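Local coordinates for protein arylsulfatase (Pseudoalteromonas sp. MB47, PDB 7AJ0) that probably removes sulfate groups from fucoidan by hydrolysis, as an exo-acting sulfatase of the alkaline phosphatase clan that binds calcium and assembles as a hexamer, at residues 109-120 against 134-142; 375-386 against 400-409. All coordinates share one frame; numbering follows the deposited sequence.

Interaction 1. Residues 109-120 against 134-142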
loop_
_atom_site.group_PDB
_atom_site.type_symbol
_atom_site.label_atom_id
_atom_site.label_comp_id
_atom_site.label_asym_id
_atom_site.label_seq_id
_atom_site.Cartn_x
_atom_site.Cartn_y
_atom_site.Cartn_z
ATOM N N LEU A 109 -3.412 30.919 -21.626
ATOM C CA LEU A 109 -4.544 31.814 -21.824
ATOM C C LEU A 109 -4.136 33.098 -22.532
ATOM O O LEU A 109 -4.976 33.733 -23.181
ATOM C CB LEU A 109 -5.185 32.136 -20.476
ATOM C CG LEU A 109 -6.304 33.175 -20.465
ATOM C CD1 LEU A 109 -7.533 32.648 -21.183
ATOM C CD2 LEU A 109 -6.630 33.562 -19.030
ATOM N N THR A 110 -2.870 33.500 -22.423
ATOM C CA THR A 110 -2.421 34.773 -22.976
ATOM C C THR A 110 -1.440 34.612 -24.131
ATOM O O THR A 110 -0.825 35.599 -24.546
ATOM C CB THR A 110 -1.782 35.634 -21.880
ATOM O OG1 THR A 110 -0.653 34.947 -21.323
ATOM C CG2 THR A 110 -2.791 35.934 -20.783
ATOM N N THR A 111 -1.278 33.398 -24.661
ATOM C CA THR A 111 -0.432 33.195 -25.829
ATOM C C THR A 111 -1.022 32.239 -26.854
ATOM O O THR A 111 -0.446 32.112 -27.938
ATOM C CB THR A 111 0.952 32.667 -25.420
ATOM O OG1 THR A 111 0.827 31.345 -24.880
ATOM C CG2 THR A 111 1.595 33.579 -24.386
ATOM N N GLY A 112 -2.136 31.571 -26.565
ATOM C CA GLY A 112 -2.663 30.577 -27.476
ATOM C C GLY A 112 -1.772 29.374 -27.661
ATOM O O GLY A 112 -1.948 28.624 -28.624
ATOM N N ARG A 113 -0.829 29.155 -26.749
ATOM C CA ARG A 113 0.242 28.194 -26.966
ATOM C C ARG A 113 0.524 27.408 -25.698
ATOM O O ARG A 113 0.657 27.991 -24.618
ATOM C CB ARG A 113 1.514 28.915 -27.433
ATOM C CG ARG A 113 1.564 29.134 -28.929
ATOM C CD ARG A 113 2.392 30.341 -29.314
ATOM N NE ARG A 113 3.772 30.277 -28.839
ATOM C CZ ARG A 113 4.724 29.525 -29.383
ATOM N NH1 ARG A 113 4.450 28.743 -30.417
ATOM N NH2 ARG A 113 5.953 29.552 -28.885
ATOM N N LEU A 114 0.600 26.092 -25.835
ATOM C CA LEU A 114 1.066 25.264 -24.734
ATOM C C LEU A 114 2.396 25.814 -24.223
ATOM O O LEU A 114 3.265 26.175 -25.026
ATOM C CB LEU A 114 1.222 23.815 -25.195
ATOM C CG LEU A 114 -0.092 23.075 -25.450
ATOM C CD1 LEU A 114 0.157 21.779 -26.201
ATOM C CD2 LEU A 114 -0.814 22.803 -24.136
ATOM N N PRO A 115 2.585 25.909 -22.905
ATOM C CA PRO A 115 3.784 26.594 -22.391
ATOM C C PRO A 115 5.092 25.894 -22.721
ATOM O O PRO A 115 6.150 26.527 -22.620
ATOM C CB PRO A 115 3.544 26.649 -20.875
ATOM C CG PRO A 115 2.505 25.622 -20.597
ATOM C CD PRO A 115 1.664 25.502 -21.827
ATOM N N VAL A 116 5.068 24.619 -23.111
ATOM C CA VAL A 116 6.315 23.970 -23.496
ATOM C C VAL A 116 6.872 24.598 -24.770
ATOM O O VAL A 116 8.089 24.593 -24.993
ATOM C CB VAL A 116 6.107 22.452 -23.654
ATOM C CG1 VAL A 116 5.217 22.146 -24.853
ATOM C CG2 VAL A 116 7.450 21.749 -23.775
ATOM N N ARG A 117 6.003 25.156 -25.618
ATOM C CA ARG A 117 6.482 25.821 -26.824
ATOM C C ARG A 117 7.134 27.158 -26.493
ATOM O O ARG A 117 8.153 27.525 -27.088
ATOM C CB ARG A 117 5.332 26.037 -27.807
ATOM C CG ARG A 117 4.551 24.787 -28.171
ATOM C CD ARG A 117 3.628 25.059 -29.347
ATOM N NE ARG A 117 2.669 23.982 -29.576
ATOM C CZ ARG A 117 2.903 22.908 -30.324
ATOM N NH1 ARG A 117 4.075 22.745 -30.919
ATOM N NH2 ARG A 117 1.959 21.989 -30.472
ATOM N N SER A 118 6.558 27.898 -25.546
ATOM C CA SER A 118 7.010 29.249 -25.243
ATOM C C SER A 118 8.147 29.287 -24.234
ATOM O O SER A 118 8.936 30.239 -24.238
ATOM C CB SER A 118 5.840 30.081 -24.706
ATOM O OG SER A 118 5.373 29.568 -23.469
ATOM N N GLY A 119 8.258 28.275 -23.380
ATOM C CA GLY A 119 9.184 28.310 -22.273
ATOM C C GLY A 119 8.588 28.812 -20.980
ATOM O O GLY A 119 9.296 28.861 -19.964
ATOM N N LEU A 120 7.310 29.177 -20.982
ATOM C CA LEU A 120 6.639 29.730 -19.807
ATOM C C LEU A 120 6.049 28.626 -18.935
ATOM O O LEU A 120 4.860 28.618 -18.615
ATOM C CB LEU A 120 5.566 30.716 -20.252
ATOM C CG LEU A 120 6.070 31.880 -21.109
ATOM C CD1 LEU A 120 4.917 32.675 -21.702
ATOM C CD2 LEU A 120 6.979 32.786 -20.287
ATOM N N PRO A 134 11.150 35.453 -23.043
ATOM C CA PRO A 134 10.161 34.740 -23.870
ATOM C C PRO A 134 9.027 35.624 -24.351
ATOM O O PRO A 134 8.440 35.353 -25.407
ATOM C CB PRO A 134 9.646 33.636 -22.933
ATOM C CG PRO A 134 10.706 33.479 -21.894
ATOM C CD PRO A 134 11.312 34.836 -21.712
ATOM N N TRP A 135 8.705 36.688 -23.615
ATOM C CA TRP A 135 7.546 37.502 -23.949
ATOM C C TRP A 135 7.776 38.418 -25.142
ATOM O O TRP A 135 6.798 38.884 -25.736
ATOM C CB TRP A 135 7.126 38.328 -22.735
ATOM C CG TRP A 135 6.119 37.618 -21.900
ATOM C CD1 TRP A 135 6.302 37.098 -20.654
ATOM C CD2 TRP A 135 4.767 37.325 -22.265
ATOM N NE1 TRP A 135 5.142 36.508 -20.215
ATOM C CE2 TRP A 135 4.184 36.635 -21.187
ATOM C CE3 TRP A 135 3.992 37.585 -23.398
ATOM C CZ2 TRP A 135 2.861 36.201 -21.208
ATOM C CZ3 TRP A 135 2.679 37.154 -23.418
ATOM C CH2 TRP A 135 2.127 36.470 -22.331
ATOM N N GLU A 136 9.030 38.692 -25.507
ATOM C CA GLU A 136 9.273 39.414 -26.752
ATOM C C GLU A 136 8.719 38.631 -27.935
ATOM O O GLU A 136 8.075 39.197 -28.826
ATOM C CB GLU A 136 10.767 39.677 -26.932
ATOM C CG GLU A 136 11.367 40.608 -25.886
ATOM C CD GLU A 136 12.836 40.907 -26.137
ATOM O OE1 GLU A 136 13.491 41.483 -25.241
ATOM O OE2 GLU A 136 13.338 40.566 -27.230
ATOM N N LYS A 137 8.928 37.313 -27.931
ATOM C CA LYS A 137 8.513 36.437 -29.022
ATOM C C LYS A 137 7.017 36.158 -28.990
ATOM O O LYS A 137 6.368 36.136 -30.041
ATOM C CB LYS A 137 9.327 35.144 -28.924
ATOM C CG LYS A 137 8.955 34.001 -29.843
ATOM C CD LYS A 137 9.856 32.799 -29.503
ATOM C CE LYS A 137 9.514 31.541 -30.294
ATOM N NZ LYS A 137 10.016 31.579 -31.699
ATOM N N GLU A 138 6.450 35.957 -27.803
ATOM C CA GLU A 138 5.035 35.634 -27.698
ATOM C C GLU A 138 4.176 36.856 -28.020
ATOM O O GLU A 138 4.613 38.005 -27.916
ATOM C CB GLU A 138 4.711 35.114 -26.297
ATOM C CG GLU A 138 5.512 33.885 -25.883
ATOM C CD GLU A 138 5.341 32.719 -26.839
ATOM O OE1 GLU A 138 6.333 32.001 -27.094
ATOM O OE2 GLU A 138 4.212 32.526 -27.339
ATOM N N VAL A 139 2.932 36.589 -28.414
ATOM C CA VAL A 139 1.992 37.619 -28.845
ATOM C C VAL A 139 0.717 37.470 -28.026
ATOM O O VAL A 139 -0.066 36.538 -28.251
ATOM C CB VAL A 139 1.686 37.522 -30.347
ATOM C CG1 VAL A 139 0.632 38.540 -30.740
ATOM C CG2 VAL A 139 2.955 37.715 -31.161
ATOM N N SER A 140 0.500 38.388 -27.089
ATOM C CA SER A 140 -0.682 38.333 -26.244
ATOM C C SER A 140 -1.896 38.890 -26.984
ATOM O O SER A 140 -1.773 39.625 -27.969
ATOM C CB SER A 140 -0.458 39.123 -24.955
ATOM O OG SER A 140 -0.301 40.504 -25.229
ATOM N N GLN A 141 -3.086 38.527 -26.496
ATOM C CA GLN A 141 -4.300 39.089 -27.080
ATOM C C GLN A 141 -4.402 40.579 -26.788
ATOM O O GLN A 141 -5.020 41.321 -27.560
ATOM C CB GLN A 141 -5.543 38.356 -26.574
ATOM C CG GLN A 141 -5.807 38.460 -25.085
ATOM C CD GLN A 141 -5.296 37.253 -24.320
ATOM O OE1 GLN A 141 -4.090 37.072 -24.169
ATOM N NE2 GLN A 141 -6.213 36.420 -23.838
ATOM N N GLY A 142 -3.800 41.036 -25.689
ATOM C CA GLY A 142 -3.713 42.466 -25.457
ATOM C C GLY A 142 -3.045 43.189 -26.610
ATOM O O GLY A 142 -3.534 44.214 -27.086
HETATM O O HOH W 1 2.216 33.851 -28.565
#
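E138 OE2 is gripped by R113 NE at 2.7 Å and by a water, also at 2.7 Å, that in turn donates to T111 O and accepts from V139 N. The other carboxylate oxygen, E138 OE1, takes R113 NH2 at 3.1 Å. This is a side-on, two-nitrogen salt bridge: both oxygens use their syn lone pairs, and guanidinium and carboxylate lie only 12° from coplanar. A bend in the glutamate chain (chi2 -57°) turns its carboxylate against S118 CB, while R117 CB lies over one face of the guanidinium and R113 NH1 goes on to Y399 O. In this sulfatase domain the contact ties the end of helix 102-111, which opens at the calcium-site residue C102, and the turn after it to helix 134-137 and the loop leading into helix 141-146. There Q141 NE2 donates to L109 O at 3.0 Å and also bonds Y263 OH. Beside the salt bridge the contact is apolar: L120 CD1 packs against the W135 indole, 4.1 Å from CE2, and L120 CD2 meets P134 CB at 3.9 Å. T110 OG1, bonded to R106 O, lies at the indole edge, 3.3 Å from W135 CH2. S118 OG accepts from L120 N in an ST turn, just where L120 meets P134 and W135.

Interaction 2. Residues 375-386 against 400-409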
loop_
_atom_site.group_PDB
_atom_site.type_symbol
_atom_site.label_atom_id
_atom_site.label_comp_id
_atom_site.label_asym_id
_atom_site.label_seq_id
_atom_site.Cartn_x
_atom_site.Cartn_y
_atom_site.Cartn_z
ATOM N N MET A 375 -12.905 21.773 -24.728
ATOM C CA MET A 375 -12.452 23.151 -24.856
ATOM C C MET A 375 -11.245 23.359 -23.953
ATOM O O MET A 375 -11.096 22.691 -22.927
ATOM C CB MET A 375 -13.561 24.147 -24.510
ATOM C CG MET A 375 -13.151 25.596 -24.710
ATOM S SD MET A 375 -14.529 26.680 -25.114
ATOM C CE MET A 375 -13.722 28.281 -25.054
ATOM N N ASP A 376 -10.391 24.301 -24.348
ATOM C CA ASP A 376 -9.095 24.537 -23.730
ATOM C C ASP A 376 -8.984 26.008 -23.353
ATOM O O ASP A 376 -9.723 26.854 -23.862
ATOM C CB ASP A 376 -7.962 24.136 -24.697
ATOM C CG ASP A 376 -6.622 23.955 -24.008
ATOM O OD1 ASP A 376 -6.114 24.922 -23.401
ATOM O OD2 ASP A 376 -6.068 22.836 -24.081
ATOM N N LEU A 377 -8.052 26.314 -22.446
ATOM C CA LEU A 377 -7.771 27.714 -22.144
ATOM C C LEU A 377 -7.205 28.443 -23.359
ATOM O O LEU A 377 -7.470 29.637 -23.546
ATOM C CB LEU A 377 -6.795 27.832 -20.975
ATOM C CG LEU A 377 -7.354 27.685 -19.560
ATOM C CD1 LEU A 377 -6.219 27.805 -18.547
ATOM C CD2 LEU A 377 -8.438 28.708 -19.273
ATOM N N THR A 378 -6.417 27.755 -24.187
ATOM C CA THR A 378 -5.932 28.377 -25.410
ATOM C C THR A 378 -7.069 28.693 -26.375
ATOM O O THR A 378 -6.904 29.549 -27.250
ATOM C CB THR A 378 -4.909 27.479 -26.107
ATOM O OG1 THR A 378 -5.507 26.210 -26.406
ATOM C CG2 THR A 378 -3.688 27.270 -25.226
ATOM N N ASP A 379 -8.216 28.022 -26.234
ATOM C CA ASP A 379 -9.352 28.311 -27.100
ATOM C C ASP A 379 -9.994 29.650 -26.754
ATOM O O ASP A 379 -10.572 30.303 -27.630
ATOM C CB ASP A 379 -10.385 27.187 -27.008
ATOM C CG ASP A 379 -9.853 25.860 -27.522
ATOM O OD1 ASP A 379 -8.819 25.864 -28.224
ATOM O OD2 ASP A 379 -10.473 24.814 -27.230
ATOM N N ILE A 380 -9.914 30.071 -25.490
ATOM C CA ILE A 380 -10.387 31.404 -25.129
ATOM C C ILE A 380 -9.548 32.461 -25.834
ATOM O O ILE A 380 -10.071 33.445 -26.370
ATOM C CB ILE A 380 -10.360 31.590 -23.601
ATOM C CG1 ILE A 380 -11.275 30.567 -22.925
ATOM C CG2 ILE A 380 -10.777 33.010 -23.235
ATOM C CD1 ILE A 380 -11.079 30.458 -21.422
ATOM N N TYR A 381 -8.227 32.269 -25.841
ATOM C CA TYR A 381 -7.334 33.174 -26.554
ATOM C C TYR A 381 -7.702 33.257 -28.028
ATOM O O TYR A 381 -7.904 34.350 -28.569
ATOM C CB TYR A 381 -5.892 32.693 -26.367
ATOM C CG TYR A 381 -4.854 33.350 -27.244
ATOM C CD1 TYR A 381 -4.651 32.925 -28.550
ATOM C CD2 TYR A 381 -4.050 34.368 -26.755
ATOM C CE1 TYR A 381 -3.695 33.508 -29.348
ATOM C CE2 TYR A 381 -3.091 34.959 -27.547
ATOM C CZ TYR A 381 -2.918 34.526 -28.842
ATOM O OH TYR A 381 -1.963 35.114 -29.638
ATOM N N MET A 382 -7.807 32.105 -28.693
ATOM C CA MET A 382 -8.066 32.103 -30.129
ATOM C C MET A 382 -9.476 32.581 -30.444
ATOM O O MET A 382 -9.697 33.218 -31.480
ATOM C CB MET A 382 -7.840 30.702 -30.694
ATOM C CG MET A 382 -7.498 30.682 -32.176
ATOM S SD MET A 382 -5.978 31.578 -32.555
ATOM C CE MET A 382 -4.741 30.530 -31.795
ATOM N N THR A 383 -10.441 32.278 -29.574
ATOM C CA THR A 383 -11.788 32.812 -29.741
ATOM C C THR A 383 -11.790 34.331 -29.599
ATOM O O THR A 383 -12.447 35.035 -30.375
ATOM C CB THR A 383 -12.728 32.168 -28.717
ATOM O OG1 THR A 383 -12.739 30.744 -28.905
ATOM C CG2 THR A 383 -14.143 32.708 -28.854
ATOM N N SER A 384 -11.048 34.852 -28.620
ATOM C CA SER A 384 -10.951 36.299 -28.456
ATOM C C SER A 384 -10.379 36.958 -29.704
ATOM O O SER A 384 -10.864 38.009 -30.137
ATOM C CB SER A 384 -10.085 36.632 -27.240
ATOM O OG SER A 384 -10.670 36.159 -26.040
ATOM N N LEU A 385 -9.341 36.360 -30.294
ATOM C CA LEU A 385 -8.716 36.967 -31.462
ATOM C C LEU A 385 -9.674 37.021 -32.644
ATOM O O LEU A 385 -9.620 37.962 -33.443
ATOM C CB LEU A 385 -7.454 36.200 -31.849
ATOM C CG LEU A 385 -6.325 36.157 -30.820
ATOM C CD1 LEU A 385 -5.077 35.550 -31.451
ATOM C CD2 LEU A 385 -6.036 37.534 -30.249
ATOM N N ARG A 386 -10.551 36.024 -32.780
ATOM C CA ARG A 386 -11.489 36.027 -33.898
ATOM C C ARG A 386 -12.598 37.051 -33.682
ATOM O O ARG A 386 -13.037 37.705 -34.634
ATOM C CB ARG A 386 -12.067 34.626 -34.098
ATOM C CG ARG A 386 -13.084 34.524 -35.223
ATOM C CD ARG A 386 -14.503 34.662 -34.697
ATOM N NE ARG A 386 -15.486 34.722 -35.774
ATOM C CZ ARG A 386 -16.015 33.658 -36.374
ATOM N NH1 ARG A 386 -15.655 32.433 -36.008
ATOM N NH2 ARG A 386 -16.905 33.822 -37.343
ATOM N N PHE A 400 0.447 27.418 -32.963
ATOM C CA PHE A 400 -0.573 27.856 -32.017
ATOM C C PHE A 400 -1.532 26.707 -31.743
ATOM O O PHE A 400 -2.116 26.140 -32.672
ATOM C CB PHE A 400 -1.312 29.080 -32.549
ATOM C CG PHE A 400 -0.522 30.346 -32.434
ATOM C CD1 PHE A 400 -0.600 31.120 -31.292
ATOM C CD2 PHE A 400 0.317 30.751 -33.458
ATOM C CE1 PHE A 400 0.133 32.282 -31.176
ATOM C CE2 PHE A 400 1.054 31.912 -33.347
ATOM C CZ PHE A 400 0.962 32.679 -32.204
ATOM N N ASP A 401 -1.685 26.369 -30.465
ATOM C CA ASP A 401 -2.514 25.249 -30.050
ATOM C C ASP A 401 -3.980 25.617 -29.888
ATOM O O ASP A 401 -4.835 24.723 -29.906
ATOM C CB ASP A 401 -1.983 24.685 -28.729
ATOM C CG ASP A 401 -0.545 24.220 -28.834
ATOM O OD1 ASP A 401 -0.298 23.176 -29.472
ATOM O OD2 ASP A 401 0.346 24.909 -28.293
ATOM N N GLY A 402 -4.290 26.901 -29.740
ATOM C CA GLY A 402 -5.663 27.304 -29.536
ATOM C C GLY A 402 -6.497 27.161 -30.794
ATOM O O GLY A 402 -6.004 27.273 -31.916
ATOM N N ILE A 403 -7.787 26.906 -30.591
ATOM C CA ILE A 403 -8.753 26.761 -31.671
ATOM C C ILE A 403 -9.880 27.756 -31.442
ATOM O O ILE A 403 -10.382 27.886 -30.320
ATOM C CB ILE A 403 -9.305 25.325 -31.751
ATOM C CG1 ILE A 403 -8.172 24.337 -32.035
ATOM C CG2 ILE A 403 -10.393 25.240 -32.810
ATOM C CD1 ILE A 403 -8.539 22.890 -31.773
ATOM N N ASP A 404 -10.272 28.460 -32.502
ATOM C CA ASP A 404 -11.423 29.351 -32.433
ATOM C C ASP A 404 -12.687 28.539 -32.180
ATOM O O ASP A 404 -13.025 27.648 -32.962
ATOM C CB ASP A 404 -11.542 30.144 -33.732
ATOM C CG ASP A 404 -12.783 31.017 -33.774
ATOM O OD1 ASP A 404 -13.323 31.343 -32.696
ATOM O OD2 ASP A 404 -13.223 31.372 -34.888
ATOM N N GLN A 405 -13.383 28.845 -31.084
ATOM C CA GLN A 405 -14.582 28.117 -30.687
ATOM C C GLN A 405 -15.842 28.971 -30.786
ATOM O O GLN A 405 -16.864 28.633 -30.180
ATOM C CB GLN A 405 -14.425 27.584 -29.260
ATOM C CG GLN A 405 -13.334 26.539 -29.089
ATOM C CD GLN A 405 -13.761 25.162 -29.559
ATOM O OE1 GLN A 405 -14.684 25.025 -30.360
ATOM N NE2 GLN A 405 -13.095 24.130 -29.052
ATOM N N THR A 406 -15.793 30.073 -31.536
ATOM C CA THR A 406 -16.965 30.935 -31.648
ATOM C C THR A 406 -18.167 30.166 -32.186
ATOM O O THR A 406 -19.295 30.355 -31.714
ATOM C CB THR A 406 -16.647 32.135 -32.541
ATOM O OG1 THR A 406 -15.641 32.942 -31.915
ATOM C CG2 THR A 406 -17.891 32.975 -32.779
ATOM N N ALA A 407 -17.948 29.294 -33.175
ATOM C CA ALA A 407 -19.029 28.466 -33.696
ATOM C C ALA A 407 -19.531 27.461 -32.669
ATOM O O ALA A 407 -20.669 26.990 -32.777
ATOM C CB ALA A 407 -18.565 27.726 -34.952
ATOM N N PHE A 408 -18.708 27.118 -31.680
ATOM C CA PHE A 408 -19.122 26.196 -30.628
ATOM C C PHE A 408 -19.915 26.915 -29.546
ATOM O O PHE A 408 -20.943 26.406 -29.084
ATOM C CB PHE A 408 -17.877 25.511 -30.057
ATOM C CG PHE A 408 -18.125 24.690 -28.824
ATOM C CD1 PHE A 408 -19.064 23.672 -28.821
ATOM C CD2 PHE A 408 -17.385 24.917 -27.673
ATOM C CE1 PHE A 408 -19.276 22.908 -27.686
ATOM C CE2 PHE A 408 -17.590 24.156 -26.536
ATOM C CZ PHE A 408 -18.536 23.150 -26.541
ATOM N N LEU A 409 -19.474 28.115 -29.156
ATOM C CA LEU A 409 -20.121 28.834 -28.067
ATOM C C LEU A 409 -21.427 29.497 -28.491
ATOM O O LEU A 409 -22.317 29.681 -27.653
ATOM C CB LEU A 409 -19.171 29.896 -27.505
ATOM C CG LEU A 409 -17.903 29.399 -26.812
ATOM C CD1 LEU A 409 -16.987 30.564 -26.466
ATOM C CD2 LEU A 409 -18.246 28.605 -25.563
#
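The chain at 400-405 runs alongside the first turns of helix 377-387, close enough that the CA atoms of T378 and G402 are 4.3 Å apart. Glycine suits this point, because a CB on G402 would clash with T378 O. D379 carries the polar centre. Its OD1 accepts from I403 N at 2.8 Å, and its OD2 is met from opposite faces of the carboxylate by D376 N and Q405 NE2, the latter at 3.3 Å and nearly straight (170°). Q405 NE2 also bonds S416 OG, and Q405 OE1 accepts from R417 N. R418 forms a salt bridge with D379 OD1 and probably offsets the charge of this buried carboxylate. D376 and D379 form the capping box of the helix, D376 OD1 accepting from T378 N; one aspartate thus both closes the helix start and holds the passing chain. An alanine in place of D379 would probably leave I403 N without its acceptor and R418 without this counter-charge. One turn on, T383 OG1 donates to D379 O and accepts from Q405 N at 3.0 Å, a hydroxyl used in both directions. R386 NH1 reaches the syn lone pair of D404 OD2 at 2.9 Å, with T406 CG2 over one guanidinium face; R386 NH2 pairs with E34. D404 OD1, in an Asx turn, receives both T406 N and T406 OG1 where helix 406-409 begins. M382, bent at chi2 and chi3 (61° and 69°), brings CE to 3.8 Å from F400 CB, while the extended M375 sets SD at the edge of the F408 ring, a Met-aromatic contact.

How the interactions relate
Both contacts are buried, and they touch: D401 of interaction 2 receives R117 NH2 in a salt bridge and L114 N in a probable hydrogen bond, G112 and G402 share a backbone hydrogen bond, and Y381 OH bonds V139 O. L109 also packs on I380, so helices 102-111 and 377-387 meet directly. Interaction 1 joins the end of one helix to a nearby turn and the start of another, with a water in its polar centre and aromatic packing beside it. Interaction 2, the larger at 763 Å² against 533 Å², lays an irregular chain along a helix next to strand 91-97 of the mixed sheet, and relies more on side chains that bond backbone N-H groups.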